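Local coordinates for protein fructose-1,6-bisphosphatase/inositol-1-monophosphatase (PDB 2P3N) that removes phosphate from inositol monophosphates, fructose 1,6-bisphosphate and several other small phosphate esters, with magnesium as cofactor, at residues A[80-85]-A[174-179]; A[126-131]-A[210-215]; A[60-65]-A[76-81]; A[104-109]-A[205-210]. All coordinates share one frame; numbering follows the deposited sequence.

Contact 1 (A[80-85]-A[174-179]); sequences PIDGTI and LGSAAL. With MG (magnesium ion), chain E.
Asp82 reaches from the segment 80-85 to the start of helix 177-185 and meets it with both its side chain and its carbonyl group. With CG anti to the backbone N (chi1 -177°), the carboxylate faces the opening turn of the helix: OD1 accepts from Ala178 N at 2.6 Å, although the position of OD1 is less certain because it crowds a neighbour. OD2 takes only a weak bond from Ala177 N, at 3.4 Å. Ser176, the N-cap residue, lies with OG 3.1 Å from Asp82 O, but this hydroxyl is hydrogen-bonded with Ser95 OG on strand 95-102. An alanine in place of Asp82 would probably leave the amides of Ala177 and Ala178 without these acceptors and the presumed second magnesium site short of a ligand.

Backbone packing is close beside this: Gly83 CA sits 3.6 Å from Gly175 O, and both glycines adopt positive phi (114° and 128°), where a CB would press on the preceding carbonyl oxygen.

Metal coordination lies on the other side of Asp82. Ile81 O binds the magnesium ion at 2.1 Å, three waters add ligands, and Glu65 and Asp79 complete the shell. One of these waters donates to Thr84 OG1 at 2.7 Å; another accepts from Ile81 N at 3.0 Å. The Asp-Pro-Ile-Asp-Gly-Thr run from Asp79 to Thr84 is the core of a signature motif of the inositol monophosphatase family, and Asp82, Gly83, Thr84 and Ala177 probably bind substrate, as in related enzymes.

Contact 2 (A[126-131]-A[210-215]); sequences SGAFFN and KEAGGM
Glu211 sets its CG anti to the carbonyl carbon (chi1 -82°) and bends at chi2 (-68°), which brings its carboxylate to the backbone of Gly127. There OE2 accepts from Gly127 N at 2.5 Å, so short that the exact length is doubtful; the oxygen is met nearly head-on along its C-O bond, with the N-H somewhat bent away (143°). Ser126 N is also close to OE2 but badly angled for a bond. The second oxygen, OE1, accepts from Gly125 N, which gives each carboxylate oxygen a backbone N-H partner. Glu211 CB lies against the main chain, 3.8 Å from Gly127 C.

Beside this is a small apolar contact, methyl to methyl: Ala128 CB meets Ala212 CB at 3.6 Å. Helix 199-211 ends here in a Schellman motif, with Gly213 as the C-prime residue at positive phi, its N bonded to Lys210 O and Gly214 N to Val209 O.

Ala122 of the adjacent strand 118-123 touches both Ala128 and Glu211. Beyond the glycines the chain enters strand 215-217, where Met215 pairs with Ser234, and the contact thus joins the seven-stranded sheet to the helix end that leads into the five-stranded sheet.

Contact 3 (A[60-65]-A[76-81]); sequences ENIMAE and WIIDPI. With MG (magnesium ion), chain E.
Strands 61-64 and 74-79 run parallel, the axes of 61-64 and 76-79 lying 26° apart, and four backbone bonds join them: Trp76 N to Asn61 O, Met63 N to Trp76 O, Ile78 N to Met63 O and Glu65 N to Ile78 O.

At the N-terminal end of the pair Trp76 NE1 donates to Glu60 OE1 at 3.2 Å, from 49° above the carboxylate plane; the same oxygen has a salt bridge to Arg3. Ile62, Ala64, Trp76 and Ile78 share the face that meets helix 40-56, Ile62 CG2 against Ile78 CD1 at 3.9 Å. Met63 and Ile77 lie side by side on the reverse face, Met63 CE to Ile77 CD1 3.6 Å, under helix 199-211. Strand 61-64 is the edge of the seven-stranded sheet of the inositol monophosphatase fold, 74-79 its neighbour, and their C-terminal ends carry the metal site.

There Glu65 OE1 (2.1 Å) and Asp79 OD2 (2.2 Å) each give the magnesium ion one oxygen. The side chains point the same way, but their carboxylate planes stand 88° apart; the two ligand oxygens come within 2.9 Å of each other, a closeness the shared cation would offset. A metal-bound water donates to Asp79 OD1 at 2.8 Å.

Contact 4 (A[104-109]-A[205-210]); sequences GEVKLG and GLIIVK
Ile207 points from the helix segment 205-210 at strand 105-109 and carries most of the contact, its side chain crossing that of Val106 obliquely. Its CG1 is anti to the backbone N (chi1 -177°), which leaves CG2 in the crowded position between N and carbonyl carbon. The two arms therefore part: CG2 rests on Val106 CG1 at 3.6 Å and equally close to Gly109 N, while CD1 runs on to the strand backbone, 3.5 Å from both Val106 O and Lys107 O.

Two other helix side chains flank it. Leu206 brings CD2 to 4.3 Å from Val106 CG2, and Ile208 brings the end of its chain, CD1, to 4.0 Å from Gly109 O. Gly109 and Ile207 are the nearest backbone pair; a CB on Gly109 would run into Ile207 CG2, and its absence allows the approach. An alanine in place of Ile207 would probably open a gap between Val106 and Gly109 and leave the valine methyls freer to shift.

Lys107 and Leu108 together stand opposite Tyr100 of strand 95-102, a classic beta bulge, their side chains turned from the helix; Leu108 packs on helix 2-21. The helix segment crosses the strand at 90°, axes 7.0 Å apart, and Leu206 and Val209 also reach strands 215-217 and 230-234. A helix layer held between two sheets in this way belongs to the alpha-beta-alpha-beta-alpha sandwich of the inositol monophosphatases.

Overall arrangement
From the N terminus, contact 3 closes first, pairing strand 61-64 with strand 74-79 across a short connection. Contact 1 starts where contact 3 ends: the two share Pro80 and Ile81 and the same magnesium ion, and contact 1 then spans to the start of helix 177-185. Contact 4 opens at 104-109 and contact 2 at 126-131, both before contact 1 has closed, and they end in turn on helix 199-211. Contacts 1, 4 and 2 therefore all cross one another, whereas contact 3 lies in series with contacts 2 and 4. Contacts 2 and 4 share Lys210, their centres about 9 Å apart, and fasten the seven-stranded sheet to that helix.

Contact 1 (A[80-85]-A[174-179])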
loop_
_atom_site.group_PDB
_atom_site.type_symbol
_atom_site.label_atom_id
_atom_site.label_comp_id
_atom_site.label_asym_id
_atom_site.label_seq_id
_atom_site.Cartn_x
_atom_site.Cartn_y
_atom_site.Cartn_z
ATOM N N PRO A 80 2.412 -20.439 -10.288
ATOM C CA PRO A 80 1.257 -19.858 -9.599
ATOM C C PRO A 80 1.611 -19.216 -8.248
ATOM O O PRO A 80 1.076 -18.167 -7.902
ATOM C CB PRO A 80 0.294 -21.047 -9.480
ATOM C CG PRO A 80 1.221 -22.248 -9.452
ATOM C CD PRO A 80 2.214 -21.884 -10.522
ATOM N N ILE A 81 2.495 -19.843 -7.480
ATOM C CA ILE A 81 2.909 -19.269 -6.202
ATOM C C ILE A 81 4.341 -19.650 -5.935
ATOM O O ILE A 81 4.621 -20.785 -5.565
ATOM C CB ILE A 81 2.083 -19.769 -4.986
ATOM C CG1 ILE A 81 0.616 -19.358 -5.121
ATOM C CG2 ILE A 81 2.665 -19.174 -3.711
ATOM C CD1 ILE A 81 -0.274 -19.824 -3.991
ATOM N N ASP A 82 5.250 -18.705 -6.139
ATOM C CA ASP A 82 6.655 -18.970 -5.882
ATOM C C ASP A 82 6.899 -18.573 -4.428
ATOM O O ASP A 82 6.987 -17.395 -4.098
ATOM C CB ASP A 82 7.532 -18.155 -6.838
ATOM C CG ASP A 82 9.015 -18.453 -6.671
ATOM O OD1 ASP A 82 9.828 -17.913 -7.454
ATOM O OD2 ASP A 82 9.373 -19.224 -5.756
ATOM N N GLY A 83 6.984 -19.565 -3.553
ATOM C CA GLY A 83 7.185 -19.279 -2.145
ATOM C C GLY A 83 5.934 -19.710 -1.399
ATOM O O GLY A 83 5.423 -18.992 -0.538
ATOM N N THR A 84 5.445 -20.900 -1.741
ATOM C CA THR A 84 4.240 -21.458 -1.141
ATOM C C THR A 84 4.331 -21.619 0.380
ATOM O O THR A 84 3.319 -21.502 1.088
ATOM C CB THR A 84 3.895 -22.820 -1.785
ATOM O OG1 THR A 84 3.802 -22.663 -3.210
ATOM C CG2 THR A 84 2.569 -23.339 -1.252
ATOM N N ILE A 85 5.537 -21.873 0.885
ATOM C CA ILE A 85 5.729 -22.034 2.326
ATOM C C ILE A 85 5.460 -20.701 3.004
ATOM O O ILE A 85 4.699 -20.623 3.964
ATOM C CB ILE A 85 7.167 -22.502 2.646
ATOM C CG1 ILE A 85 7.351 -23.943 2.163
ATOM C CG2 ILE A 85 7.448 -22.368 4.136
ATOM C CD1 ILE A 85 8.763 -24.468 2.278
ATOM N N LEU A 174 15.131 -15.016 1.848
ATOM C CA LEU A 174 13.786 -14.454 1.937
ATOM C C LEU A 174 12.649 -15.422 1.710
ATOM O O LEU A 174 11.637 -15.346 2.401
ATOM C CB LEU A 174 13.644 -13.298 0.953
ATOM C CG LEU A 174 14.804 -12.308 0.872
ATOM C CD1 LEU A 174 16.005 -12.979 0.202
ATOM C CD2 LEU A 174 14.371 -11.094 0.063
ATOM N N GLY A 175 12.786 -16.300 0.721
ATOM C CA GLY A 175 11.736 -17.274 0.481
ATOM C C GLY A 175 11.181 -17.387 -0.919
ATOM O O GLY A 175 10.493 -18.363 -1.222
ATOM N N SER A 176 11.474 -16.413 -1.774
ATOM C CA SER A 176 10.963 -16.446 -3.137
ATOM C C SER A 176 12.068 -16.395 -4.181
ATOM O O SER A 176 12.757 -15.389 -4.330
ATOM C CB SER A 176 9.983 -15.285 -3.361
ATOM O OG SER A 176 9.283 -15.430 -4.590
ATOM N N ALA A 177 12.224 -17.496 -4.903
ATOM C CA ALA A 177 13.230 -17.601 -5.949
ATOM C C ALA A 177 13.076 -16.475 -6.977
ATOM O O ALA A 177 13.979 -15.656 -7.174
ATOM C CB ALA A 177 13.104 -18.952 -6.636
ATOM N N ALA A 178 11.924 -16.451 -7.637
ATOM C CA ALA A 178 11.646 -15.439 -8.644
ATOM C C ALA A 178 11.882 -14.024 -8.098
ATOM O O ALA A 178 12.553 -13.208 -8.729
ATOM C CB ALA A 178 10.207 -15.587 -9.138
ATOM N N LEU A 179 11.338 -13.740 -6.922
ATOM C CA LEU A 179 11.490 -12.426 -6.320
ATOM C C LEU A 179 12.939 -12.106 -5.950
ATOM O O LEU A 179 13.347 -10.949 -6.000
ATOM C CB LEU A 179 10.595 -12.310 -5.087
ATOM C CG LEU A 179 10.430 -10.914 -4.480
ATOM C CD1 LEU A 179 9.951 -9.916 -5.537
ATOM C CD2 LEU A 179 9.437 -10.997 -3.334
HETATM MG MG MG E . 5.220 -22.301 -6.821
HETATM O O HOH W 1 3.003 -22.733 -6.954
HETATM O O HOH W 2 5.273 -23.470 -5.277
HETATM O O HOH W 3 7.297 -22.434 -6.471
#

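Contact 2 (A[126-131]-A[210-215])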
loop_
_atom_site.group_PDB
_atom_site.type_symbol
_atom_site.label_atom_id
_atom_site.label_comp_id
_atom_site.label_asym_id
_atom_site.label_seq_id
_atom_site.Cartn_x
_atom_site.Cartn_y
_atom_site.Cartn_z
ATOM N N SER A 126 14.160 -4.036 -24.028
ATOM C CA SER A 126 13.488 -2.846 -23.508
ATOM C C SER A 126 13.946 -2.415 -22.118
ATOM O O SER A 126 13.577 -1.340 -21.639
ATOM C CB SER A 126 11.977 -3.066 -23.490
ATOM O OG SER A 126 11.488 -3.404 -24.774
ATOM N N GLY A 127 14.748 -3.251 -21.474
ATOM C CA GLY A 127 15.227 -2.922 -20.146
ATOM C C GLY A 127 14.291 -3.400 -19.050
ATOM O O GLY A 127 13.152 -3.786 -19.320
ATOM N N ALA A 128 14.769 -3.361 -17.811
ATOM C CA ALA A 128 13.991 -3.807 -16.667
ATOM C C ALA A 128 13.261 -2.681 -15.924
ATOM O O ALA A 128 13.770 -1.567 -15.797
ATOM C CB ALA A 128 14.904 -4.560 -15.714
ATOM N N PHE A 129 12.064 -2.987 -15.431
ATOM C CA PHE A 129 11.268 -2.021 -14.692
ATOM C C PHE A 129 10.769 -2.561 -13.358
ATOM O O PHE A 129 10.798 -3.752 -13.089
ATOM C CB PHE A 129 10.036 -1.578 -15.487
ATOM C CG PHE A 129 10.334 -0.774 -16.729
ATOM C CD1 PHE A 129 10.933 -1.362 -17.838
ATOM C CD2 PHE A 129 9.922 0.554 -16.822
ATOM C CE1 PHE A 129 11.108 -0.640 -19.026
ATOM C CE2 PHE A 129 10.092 1.278 -18.001
ATOM C CZ PHE A 129 10.685 0.675 -19.104
ATOM N N PHE A 130 10.271 -1.635 -12.549
ATOM C CA PHE A 130 9.723 -1.896 -11.220
ATOM C C PHE A 130 8.555 -0.907 -11.143
ATOM O O PHE A 130 8.773 0.311 -11.134
ATOM C CB PHE A 130 10.763 -1.532 -10.160
ATOM C CG PHE A 130 10.479 -2.083 -8.800
ATOM C CD1 PHE A 130 9.184 -2.158 -8.312
ATOM C CD2 PHE A 130 11.522 -2.524 -7.996
ATOM C CE1 PHE A 130 8.927 -2.671 -7.047
ATOM C CE2 PHE A 130 11.274 -3.039 -6.726
ATOM C CZ PHE A 130 9.971 -3.114 -6.252
ATOM N N ASN A 131 7.328 -1.427 -11.111
ATOM C CA ASN A 131 6.124 -0.595 -11.042
ATOM C C ASN A 131 6.156 0.628 -11.956
ATOM O O ASN A 131 5.621 1.688 -11.612
ATOM C CB ASN A 131 5.846 -0.140 -9.605
ATOM C CG ASN A 131 5.451 -1.283 -8.701
ATOM O OD1 ASN A 131 4.769 -2.212 -9.120
ATOM N ND2 ASN A 131 5.866 -1.216 -7.450
ATOM N N LYS A 210 19.296 -9.728 -16.620
ATOM C CA LYS A 210 20.118 -9.362 -17.760
ATOM C C LYS A 210 19.679 -8.047 -18.400
ATOM O O LYS A 210 20.525 -7.251 -18.814
ATOM C CB LYS A 210 20.114 -10.498 -18.790
ATOM C CG LYS A 210 20.593 -11.831 -18.212
ATOM C CD LYS A 210 20.879 -12.881 -19.280
ATOM C CE LYS A 210 19.625 -13.308 -20.025
ATOM N NZ LYS A 210 19.909 -14.410 -20.992
ATOM N N GLU A 211 18.371 -7.813 -18.490
ATOM C CA GLU A 211 17.871 -6.562 -19.065
ATOM C C GLU A 211 18.201 -5.398 -18.134
ATOM O O GLU A 211 18.198 -4.238 -18.538
ATOM C CB GLU A 211 16.363 -6.629 -19.291
ATOM C CG GLU A 211 15.983 -7.327 -20.573
ATOM C CD GLU A 211 16.382 -6.536 -21.806
ATOM O OE1 GLU A 211 16.946 -7.141 -22.740
ATOM O OE2 GLU A 211 16.125 -5.315 -21.854
ATOM N N ALA A 212 18.482 -5.725 -16.878
ATOM C CA ALA A 212 18.854 -4.731 -15.876
ATOM C C ALA A 212 20.372 -4.697 -15.804
ATOM O O ALA A 212 20.937 -4.280 -14.789
ATOM C CB ALA A 212 18.287 -5.101 -14.514
ATOM N N GLY A 213 21.014 -5.172 -16.880
ATOM C CA GLY A 213 22.469 -5.195 -16.988
ATOM C C GLY A 213 23.269 -6.190 -16.154
ATOM O O GLY A 213 24.499 -6.154 -16.174
ATOM N N GLY A 214 22.597 -7.075 -15.422
ATOM C CA GLY A 214 23.311 -8.048 -14.606
ATOM C C GLY A 214 23.758 -9.300 -15.350
ATOM O O GLY A 214 23.696 -9.375 -16.583
ATOM N N MET A 215 24.222 -10.287 -14.592
ATOM C CA MET A 215 24.672 -11.551 -15.165
ATOM C C MET A 215 23.870 -12.712 -14.610
ATOM O O MET A 215 23.539 -12.754 -13.423
ATOM C CB MET A 215 26.156 -11.809 -14.867
ATOM C CG MET A 215 27.145 -10.998 -15.690
ATOM S SD MET A 215 28.848 -11.385 -15.200
ATOM C CE MET A 215 29.379 -12.341 -16.609
#

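Contact 3 (A[60-65]-A[76-81])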
loop_
_atom_site.group_PDB
_atom_site.type_symbol
_atom_site.label_atom_id
_atom_site.label_comp_id
_atom_site.label_asym_id
_atom_site.label_seq_id
_atom_site.Cartn_x
_atom_site.Cartn_y
_atom_site.Cartn_z
ATOM N N GLU A 60 -0.706 -21.795 -28.190
ATOM C CA GLU A 60 0.631 -21.604 -27.651
ATOM C C GLU A 60 0.744 -22.528 -26.451
ATOM O O GLU A 60 -0.267 -22.878 -25.844
ATOM C CB GLU A 60 0.844 -20.132 -27.295
ATOM C CG GLU A 60 0.897 -19.286 -28.568
ATOM C CD GLU A 60 1.099 -17.804 -28.331
ATOM O OE1 GLU A 60 1.964 -17.444 -27.504
ATOM O OE2 GLU A 60 0.402 -17.003 -28.995
ATOM N N ASN A 61 1.957 -22.948 -26.116
ATOM C CA ASN A 61 2.113 -23.879 -25.008
ATOM C C ASN A 61 2.303 -23.286 -23.630
ATOM O O ASN A 61 2.699 -22.133 -23.483
ATOM C CB ASN A 61 3.239 -24.861 -25.317
ATOM C CG ASN A 61 2.876 -25.810 -26.441
ATOM O OD1 ASN A 61 2.907 -25.443 -27.616
ATOM N ND2 ASN A 61 2.503 -27.035 -26.081
ATOM N N ILE A 62 2.004 -24.099 -22.621
ATOM C CA ILE A 62 2.111 -23.691 -21.231
ATOM C C ILE A 62 2.895 -24.704 -20.430
ATOM O O ILE A 62 2.738 -25.908 -20.599
ATOM C CB ILE A 62 0.711 -23.544 -20.569
ATOM C CG1 ILE A 62 0.040 -22.251 -21.029
ATOM C CG2 ILE A 62 0.843 -23.588 -19.054
ATOM C CD1 ILE A 62 -1.215 -21.911 -20.278
ATOM N N MET A 63 3.760 -24.207 -19.564
ATOM C CA MET A 63 4.529 -25.068 -18.694
ATOM C C MET A 63 4.302 -24.417 -17.343
ATOM O O MET A 63 4.840 -23.349 -17.060
ATOM C CB MET A 63 6.012 -25.055 -19.051
ATOM C CG MET A 63 6.779 -26.189 -18.400
ATOM S SD MET A 63 8.311 -25.647 -17.643
ATOM C CE MET A 63 9.228 -25.271 -19.109
ATOM N N ALA A 64 3.466 -25.052 -16.531
ATOM C CA ALA A 64 3.129 -24.533 -15.216
ATOM C C ALA A 64 3.555 -25.517 -14.126
ATOM O O ALA A 64 3.375 -26.734 -14.258
ATOM C CB ALA A 64 1.610 -24.246 -15.145
ATOM N N GLU A 65 4.137 -24.984 -13.054
ATOM C CA GLU A 65 4.605 -25.818 -11.959
ATOM C C GLU A 65 3.643 -26.935 -11.607
ATOM O O GLU A 65 3.966 -28.108 -11.726
ATOM C CB GLU A 65 4.861 -24.978 -10.709
ATOM C CG GLU A 65 4.979 -25.829 -9.469
ATOM C CD GLU A 65 5.691 -25.137 -8.352
ATOM O OE1 GLU A 65 5.387 -23.950 -8.111
ATOM O OE2 GLU A 65 6.545 -25.785 -7.712
ATOM N N TRP A 76 4.745 -20.403 -22.450
ATOM C CA TRP A 76 4.596 -19.532 -21.286
ATOM C C TRP A 76 4.909 -20.354 -20.031
ATOM O O TRP A 76 4.272 -21.378 -19.773
ATOM C CB TRP A 76 3.162 -19.005 -21.175
ATOM C CG TRP A 76 2.677 -18.163 -22.324
ATOM C CD1 TRP A 76 2.279 -18.598 -23.559
ATOM C CD2 TRP A 76 2.459 -16.742 -22.312
ATOM N NE1 TRP A 76 1.817 -17.541 -24.312
ATOM C CE2 TRP A 76 1.918 -16.391 -23.572
ATOM C CE3 TRP A 76 2.668 -15.731 -21.358
ATOM C CZ2 TRP A 76 1.579 -15.069 -23.901
ATOM C CZ3 TRP A 76 2.329 -14.413 -21.692
ATOM C CH2 TRP A 76 1.791 -14.099 -22.953
ATOM N N ILE A 77 5.886 -19.920 -19.246
ATOM C CA ILE A 77 6.214 -20.658 -18.034
ATOM C C ILE A 77 5.602 -19.961 -16.824
ATOM O O ILE A 77 5.857 -18.783 -16.551
ATOM C CB ILE A 77 7.727 -20.817 -17.869
ATOM C CG1 ILE A 77 8.316 -21.404 -19.161
ATOM C CG2 ILE A 77 8.009 -21.738 -16.702
ATOM C CD1 ILE A 77 9.785 -21.729 -19.083
ATOM N N ILE A 78 4.798 -20.719 -16.093
ATOM C CA ILE A 78 4.055 -20.197 -14.959
ATOM C C ILE A 78 4.338 -20.811 -13.609
ATOM O O ILE A 78 4.415 -22.023 -13.467
ATOM C CB ILE A 78 2.541 -20.379 -15.224
ATOM C CG1 ILE A 78 2.169 -19.676 -16.530
ATOM C CG2 ILE A 78 1.719 -19.899 -14.032
ATOM C CD1 ILE A 78 0.893 -20.198 -17.145
ATOM N N ASP A 79 4.507 -19.958 -12.614
ATOM C CA ASP A 79 4.659 -20.437 -11.258
ATOM C C ASP A 79 3.523 -19.722 -10.530
ATOM O O ASP A 79 3.618 -18.530 -10.220
ATOM C CB ASP A 79 6.012 -20.083 -10.645
ATOM C CG ASP A 79 6.239 -20.795 -9.312
ATOM O OD1 ASP A 79 7.404 -20.999 -8.906
ATOM O OD2 ASP A 79 5.237 -21.154 -8.664
ATOM N N PRO A 80 2.412 -20.439 -10.288
ATOM C CA PRO A 80 1.257 -19.858 -9.599
ATOM C C PRO A 80 1.611 -19.216 -8.248
ATOM O O PRO A 80 1.076 -18.167 -7.902
ATOM C CB PRO A 80 0.294 -21.047 -9.480
ATOM C CG PRO A 80 1.221 -22.248 -9.452
ATOM C CD PRO A 80 2.214 -21.884 -10.522
ATOM N N ILE A 81 2.495 -19.843 -7.480
ATOM C CA ILE A 81 2.909 -19.269 -6.202
ATOM C C ILE A 81 4.341 -19.650 -5.935
ATOM O O ILE A 81 4.621 -20.785 -5.565
ATOM C CB ILE A 81 2.083 -19.769 -4.986
ATOM C CG1 ILE A 81 0.616 -19.358 -5.121
ATOM C CG2 ILE A 81 2.665 -19.174 -3.711
ATOM C CD1 ILE A 81 -0.274 -19.824 -3.991
HETATM MG MG MG E . 5.220 -22.301 -6.821
HETATM O O HOH W 3 7.297 -22.434 -6.471
HETATM O O HOH W 1 3.003 -22.733 -6.954
HETATM O O HOH W 2 5.273 -23.470 -5.277
#

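Contact 4 (A[104-109]-A[205-210])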
loop_
_atom_site.group_PDB
_atom_site.type_symbol
_atom_site.label_atom_id
_atom_site.label_comp_id
_atom_site.label_asym_id
_atom_site.label_seq_id
_atom_site.Cartn_x
_atom_site.Cartn_y
_atom_site.Cartn_z
ATOM N N GLY A 104 12.785 -21.384 -27.099
ATOM C CA GLY A 104 13.659 -21.597 -25.962
ATOM C C GLY A 104 14.306 -20.331 -25.447
ATOM O O GLY A 104 15.192 -20.390 -24.591
ATOM N N GLU A 105 13.863 -19.181 -25.946
ATOM C CA GLU A 105 14.436 -17.912 -25.505
ATOM C C GLU A 105 13.449 -17.055 -24.737
ATOM O O GLU A 105 12.378 -16.725 -25.247
ATOM C CB GLU A 105 14.939 -17.105 -26.699
ATOM C CG GLU A 105 15.925 -17.842 -27.588
ATOM C CD GLU A 105 16.575 -16.920 -28.589
ATOM O OE1 GLU A 105 17.418 -16.094 -28.170
ATOM O OE2 GLU A 105 16.230 -17.009 -29.787
ATOM N N VAL A 106 13.819 -16.686 -23.513
ATOM C CA VAL A 106 12.963 -15.845 -22.679
ATOM C C VAL A 106 12.857 -14.460 -23.322
ATOM O O VAL A 106 13.843 -13.730 -23.419
ATOM C CB VAL A 106 13.533 -15.715 -21.247
ATOM C CG1 VAL A 106 12.579 -14.931 -20.371
ATOM C CG2 VAL A 106 13.765 -17.089 -20.660
ATOM N N LYS A 107 11.654 -14.116 -23.768
ATOM C CA LYS A 107 11.397 -12.832 -24.419
ATOM C C LYS A 107 10.719 -11.832 -23.486
ATOM O O LYS A 107 10.731 -10.627 -23.734
ATOM C CB LYS A 107 10.505 -13.035 -25.660
ATOM C CG LYS A 107 11.100 -13.948 -26.721
ATOM C CD LYS A 107 12.519 -13.504 -27.099
ATOM C CE LYS A 107 13.230 -14.556 -27.953
ATOM N NZ LYS A 107 14.641 -14.178 -28.281
ATOM N N LEU A 108 10.143 -12.341 -22.403
ATOM C CA LEU A 108 9.412 -11.504 -21.469
ATOM C C LEU A 108 9.367 -12.161 -20.098
ATOM O O LEU A 108 9.293 -13.379 -19.986
ATOM C CB LEU A 108 7.996 -11.316 -22.023
ATOM C CG LEU A 108 6.868 -10.533 -21.357
ATOM C CD1 LEU A 108 5.684 -10.549 -22.306
ATOM C CD2 LEU A 108 6.475 -11.133 -20.010
ATOM N N GLY A 109 9.410 -11.346 -19.053
ATOM C CA GLY A 109 9.352 -11.876 -17.706
ATOM C C GLY A 109 8.644 -10.916 -16.768
ATOM O O GLY A 109 8.795 -9.703 -16.869
ATOM N N GLY A 205 12.941 -14.296 -13.761
ATOM C CA GLY A 205 14.032 -13.613 -13.088
ATOM C C GLY A 205 15.295 -13.550 -13.925
ATOM O O GLY A 205 16.209 -12.778 -13.640
ATOM N N LEU A 206 15.341 -14.361 -14.972
ATOM C CA LEU A 206 16.502 -14.397 -15.837
ATOM C C LEU A 206 16.584 -13.202 -16.785
ATOM O O LEU A 206 17.621 -12.541 -16.859
ATOM C CB LEU A 206 16.513 -15.697 -16.632
ATOM C CG LEU A 206 17.753 -15.891 -17.498
ATOM C CD1 LEU A 206 18.273 -17.306 -17.343
ATOM C CD2 LEU A 206 17.414 -15.578 -18.942
ATOM N N ILE A 207 15.503 -12.914 -17.506
ATOM C CA ILE A 207 15.522 -11.791 -18.430
ATOM C C ILE A 207 15.522 -10.462 -17.684
ATOM O O ILE A 207 16.035 -9.461 -18.180
ATOM C CB ILE A 207 14.318 -11.838 -19.415
ATOM C CG1 ILE A 207 14.433 -10.683 -20.420
ATOM C CG2 ILE A 207 12.998 -11.774 -18.659
ATOM C CD1 ILE A 207 13.500 -10.786 -21.615
ATOM N N ILE A 208 14.955 -10.459 -16.483
ATOM C CA ILE A 208 14.894 -9.250 -15.670
ATOM C C ILE A 208 16.272 -8.849 -15.157
ATOM O O ILE A 208 16.573 -7.660 -15.056
ATOM C CB ILE A 208 13.940 -9.428 -14.470
ATOM C CG1 ILE A 208 12.495 -9.459 -14.965
ATOM C CG2 ILE A 208 14.144 -8.301 -13.463
ATOM C CD1 ILE A 208 11.508 -9.936 -13.930
ATOM N N VAL A 209 17.107 -9.831 -14.831
ATOM C CA VAL A 209 18.452 -9.538 -14.348
ATOM C C VAL A 209 19.357 -9.055 -15.483
ATOM O O VAL A 209 20.087 -8.089 -15.333
ATOM C CB VAL A 209 19.098 -10.768 -13.703
ATOM C CG1 VAL A 209 20.503 -10.425 -13.253
ATOM C CG2 VAL A 209 18.270 -11.233 -12.525
ATOM N N LYS A 210 19.296 -9.728 -16.620
ATOM C CA LYS A 210 20.118 -9.362 -17.760
ATOM C C LYS A 210 19.679 -8.047 -18.400
ATOM O O LYS A 210 20.525 -7.251 -18.814
ATOM C CB LYS A 210 20.114 -10.498 -18.790
ATOM C CG LYS A 210 20.593 -11.831 -18.212
ATOM C CD LYS A 210 20.879 -12.881 -19.280
ATOM C CE LYS A 210 19.625 -13.308 -20.025
ATOM N NZ LYS A 210 19.909 -14.410 -20.992
#